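Local coordinates for hypothetical protein (PDB 2HX5), which probably hydrolyses 1,4-dihydroxy-2-naphthoyl-CoA to 1,4-dihydroxy-2-naphthoate and CoA, a step on the way to phylloquinone (vitamin K1), at residues 74-82 and 109-117. Sequence-based numbering, arbitrary orientation. Where two conformers were deposited one is given.
Sequences ADFRRPIHT and EEQIAAHAL
Asp-75 and His-115 form a hydrogen-bonded antiparallel pair, a compact example of how backbone register brings two side chains together on one face of a sheet. Asp-75 N bonds to His-115 O at 2.9 Å, and His-115 N returns a bond to Asp-75 O. Followed outward, Asp-75 CB lies over the face of the His-115 ring, 3.9 Å from its centroid, a CH-pi contact. Asp-75 CG then passes CE1 of His-115, and Asp-75 OD2 ends 3.2 Å from that same carbon; NE2 is also near, but at an angle too poor for a hydrogen bond. The other oxygen, OD1, is hydrogen-bonded to ND1 of His-71 of a neighbouring subunit. A chi1 of 56° sets His-115 CG between the backbone N and the carbonyl carbon, which leaves the ring beside the carboxylate, their planes 53° apart. Replacing His-115 by an alanine would probably uncover Asp-75 CB and leave the Asp-75 carboxylate freer to turn. Past Phe-76 the pairing changes: Ala-113 O accepts from both Arg-77 N and Arg-78 N, the latter at 3.0 Å, where Ala-113 and Ala-114 make a classic beta bulge opposite Phe-106. Ile-80 CG1 packs on Ala-113 CB. At the edge of this chain's hotdog sheet, which a neighbouring subunit's strand carries on, backbone bonds thus join the strands while one carboxylate oxygen is hydrogen-bonded across the interface, any charge pairing there being only possible.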
loop_
_atom_site.group_PDB
_atom_site.type_symbol
_atom_site.label_atom_id
_atom_site.label_comp_id
_atom_site.label_asym_id
_atom_site.label_seq_id
_atom_site.Cartn_x
_atom_site.Cartn_y
_atom_site.Cartn_z
ATOM N N ALA A 74 -16.070 8.163 1.386
ATOM C CA ALA A 74 -15.513 8.861 2.544
ATOM C C ALA A 74 -15.590 10.336 2.390
ATOM O O ALA A 74 -15.492 10.859 1.247
ATOM C CB ALA A 74 -14.093 8.477 2.819
ATOM N N ASP A 75 -15.742 11.037 3.519
ATOM C CA ASP A 75 -15.606 12.507 3.574
ATOM C C ASP A 75 -14.401 12.785 4.498
ATOM O O ASP A 75 -14.299 12.191 5.576
ATOM C CB ASP A 75 -16.832 13.160 4.192
ATOM C CG ASP A 75 -18.095 13.108 3.379
ATOM O OD1 ASP A 75 -18.220 12.500 2.331
ATOM O OD2 ASP A 75 -19.093 13.679 3.916
ATOM N N PHE A 76 -13.546 13.707 4.085
ATOM C CA PHE A 76 -12.351 14.081 4.823
ATOM C C PHE A 76 -12.574 15.502 5.301
ATOM O O PHE A 76 -12.685 16.410 4.496
ATOM C CB PHE A 76 -11.127 13.939 3.915
ATOM C CG PHE A 76 -10.948 12.590 3.325
ATOM C CD1 PHE A 76 -11.576 12.262 2.121
ATOM C CD2 PHE A 76 -10.159 11.610 3.913
ATOM C CE1 PHE A 76 -11.455 11.063 1.543
ATOM C CE2 PHE A 76 -10.005 10.381 3.283
ATOM C CZ PHE A 76 -10.691 10.093 2.141
ATOM N N ARG A 77 -12.609 15.690 6.614
ATOM C CA ARG A 77 -13.063 16.946 7.197
ATOM C C ARG A 77 -11.922 17.714 7.802
ATOM O O ARG A 77 -11.877 18.954 7.675
ATOM C CB ARG A 77 -14.127 16.691 8.284
ATOM C CG ARG A 77 -15.290 15.733 7.889
ATOM C CD ARG A 77 -16.161 16.205 6.707
ATOM N NE ARG A 77 -17.001 17.340 7.094
ATOM C CZ ARG A 77 -17.060 18.511 6.465
ATOM N NH1 ARG A 77 -16.343 18.744 5.362
ATOM N NH2 ARG A 77 -17.857 19.461 6.937
ATOM N N ARG A 78 -10.997 17.024 8.476
ATOM C CA ARG A 78 -9.812 17.679 9.096
ATOM C C ARG A 78 -8.568 16.898 8.788
ATOM O O ARG A 78 -8.622 15.690 8.694
ATOM C CB ARG A 78 -10.009 17.733 10.611
ATOM C CG ARG A 78 -11.186 18.586 11.025
ATOM C CD ARG A 78 -11.544 18.463 12.470
ATOM N NE ARG A 78 -11.857 19.779 12.998
ATOM C CZ ARG A 78 -10.996 20.553 13.658
ATOM N NH1 ARG A 78 -9.751 20.138 13.919
ATOM N NH2 ARG A 78 -11.393 21.751 14.082
ATOM N N PRO A 79 -7.432 17.586 8.639
ATOM C CA PRO A 79 -6.194 16.866 8.336
ATOM C C PRO A 79 -5.791 15.883 9.440
ATOM O O PRO A 79 -5.985 16.136 10.643
ATOM C CB PRO A 79 -5.144 17.967 8.203
ATOM C CG PRO A 79 -5.752 19.158 8.754
ATOM C CD PRO A 79 -7.233 19.034 8.724
ATOM N N ILE A 80 -5.198 14.769 9.005
ATOM C CA ILE A 80 -4.796 13.698 9.884
ATOM C C ILE A 80 -3.309 13.540 9.727
ATOM O O ILE A 80 -2.809 13.523 8.587
ATOM C CB ILE A 80 -5.532 12.374 9.500
ATOM C CG1 ILE A 80 -7.034 12.501 9.833
ATOM C CG2 ILE A 80 -4.909 11.091 10.206
ATOM C CD1 ILE A 80 -7.928 11.397 9.247
ATOM N N HIS A 81 -2.601 13.479 10.846
ATOM C CA HIS A 81 -1.131 13.556 10.892
ATOM C C HIS A 81 -0.438 12.349 11.476
ATOM O O HIS A 81 -1.008 11.638 12.277
ATOM C CB HIS A 81 -0.737 14.768 11.768
ATOM C CG HIS A 81 -1.001 16.068 11.108
ATOM N ND1 HIS A 81 -2.057 16.886 11.459
ATOM C CD2 HIS A 81 -0.352 16.694 10.099
ATOM C CE1 HIS A 81 -2.049 17.959 10.684
ATOM N NE2 HIS A 81 -1.046 17.853 9.830
ATOM N N THR A 82 0.823 12.132 11.096
ATOM C CA THR A 82 1.599 11.042 11.672
ATOM C C THR A 82 1.640 11.154 13.215
ATOM O O THR A 82 1.912 12.224 13.788
ATOM C CB THR A 82 3.027 10.858 10.993
ATOM O OG1 THR A 82 3.953 10.302 11.928
ATOM C CG2 THR A 82 3.600 12.166 10.501
ATOM N N GLU A 109 -8.623 14.085 19.020
ATOM C CA GLU A 109 -8.836 15.125 20.035
ATOM C C GLU A 109 -10.318 15.487 20.060
ATOM O O GLU A 109 -10.700 16.651 19.986
ATOM C CB GLU A 109 -7.911 16.306 19.738
ATOM C CG GLU A 109 -6.439 15.926 19.981
ATOM C CD GLU A 109 -5.423 16.958 19.484
ATOM O OE1 GLU A 109 -5.716 18.177 19.521
ATOM O OE2 GLU A 109 -4.320 16.540 19.055
ATOM N N GLU A 110 -11.146 14.440 20.094
ATOM C CA GLU A 110 -12.606 14.568 20.203
ATOM C C GLU A 110 -13.356 15.147 19.004
ATOM O O GLU A 110 -14.562 15.258 19.072
ATOM C CB GLU A 110 -12.978 15.428 21.438
ATOM C CG GLU A 110 -12.317 15.013 22.733
ATOM C CD GLU A 110 -12.701 13.616 23.144
ATOM O OE1 GLU A 110 -13.705 13.085 22.613
ATOM O OE2 GLU A 110 -12.000 13.047 24.009
ATOM N N GLN A 111 -12.670 15.513 17.925
ATOM C CA GLN A 111 -13.307 16.134 16.784
ATOM C C GLN A 111 -13.328 15.137 15.621
ATOM O O GLN A 111 -12.403 14.389 15.475
ATOM C CB GLN A 111 -12.523 17.346 16.390
ATOM C CG GLN A 111 -12.572 18.431 17.502
ATOM C CD GLN A 111 -12.236 19.808 16.980
ATOM O OE1 GLN A 111 -11.162 20.360 17.275
ATOM N NE2 GLN A 111 -13.159 20.384 16.194
ATOM N N ILE A 112 -14.376 15.142 14.829
ATOM C CA ILE A 112 -14.469 14.225 13.695
ATOM C C ILE A 112 -13.525 14.689 12.604
ATOM O O ILE A 112 -13.663 15.823 12.121
ATOM C CB ILE A 112 -15.874 14.122 13.118
ATOM C CG1 ILE A 112 -16.842 13.534 14.163
ATOM C CG2 ILE A 112 -15.909 13.176 11.885
ATOM C CD1 ILE A 112 -18.333 13.481 13.720
ATOM N N ALA A 113 -12.546 13.854 12.233
ATOM C CA ALA A 113 -11.613 14.203 11.177
ATOM C C ALA A 113 -12.028 13.607 9.822
ATOM O O ALA A 113 -11.695 14.161 8.786
ATOM C CB ALA A 113 -10.245 13.702 11.535
ATOM N N ALA A 114 -12.749 12.502 9.825
ATOM C CA ALA A 114 -13.162 11.812 8.611
ATOM C C ALA A 114 -14.258 10.817 8.963
ATOM O O ALA A 114 -14.382 10.348 10.123
ATOM C CB ALA A 114 -11.962 11.086 7.967
ATOM N N HIS A 115 -15.042 10.424 7.963
ATOM C CA HIS A 115 -15.939 9.322 8.137
ATOM C C HIS A 115 -16.084 8.595 6.807
ATOM O O HIS A 115 -15.790 9.176 5.759
ATOM C CB HIS A 115 -17.299 9.743 8.689
ATOM C CG HIS A 115 -17.999 10.780 7.885
ATOM N ND1 HIS A 115 -18.736 10.473 6.763
ATOM C CD2 HIS A 115 -18.116 12.114 8.063
ATOM C CE1 HIS A 115 -19.296 11.588 6.303
ATOM N NE2 HIS A 115 -18.917 12.592 7.063
ATOM N N ALA A 116 -16.482 7.331 6.849
ATOM C CA ALA A 116 -16.532 6.504 5.664
ATOM C C ALA A 116 -17.658 5.516 5.788
ATOM O O ALA A 116 -18.165 5.226 6.871
ATOM C CB ALA A 116 -15.237 5.747 5.476
ATOM N N LEU A 117 -18.041 4.929 4.663
ATOM C CA LEU A 117 -19.124 3.956 4.595
ATOM C C LEU A 117 -18.681 2.886 3.612
ATOM O O LEU A 117 -18.208 3.217 2.513
ATOM C CB LEU A 117 -20.406 4.639 4.099
ATOM C CG LEU A 117 -21.613 3.748 4.005
ATOM C CD1 LEU A 117 -22.229 3.517 5.410
ATOM C CD2 LEU A 117 -22.755 4.421 3.149
#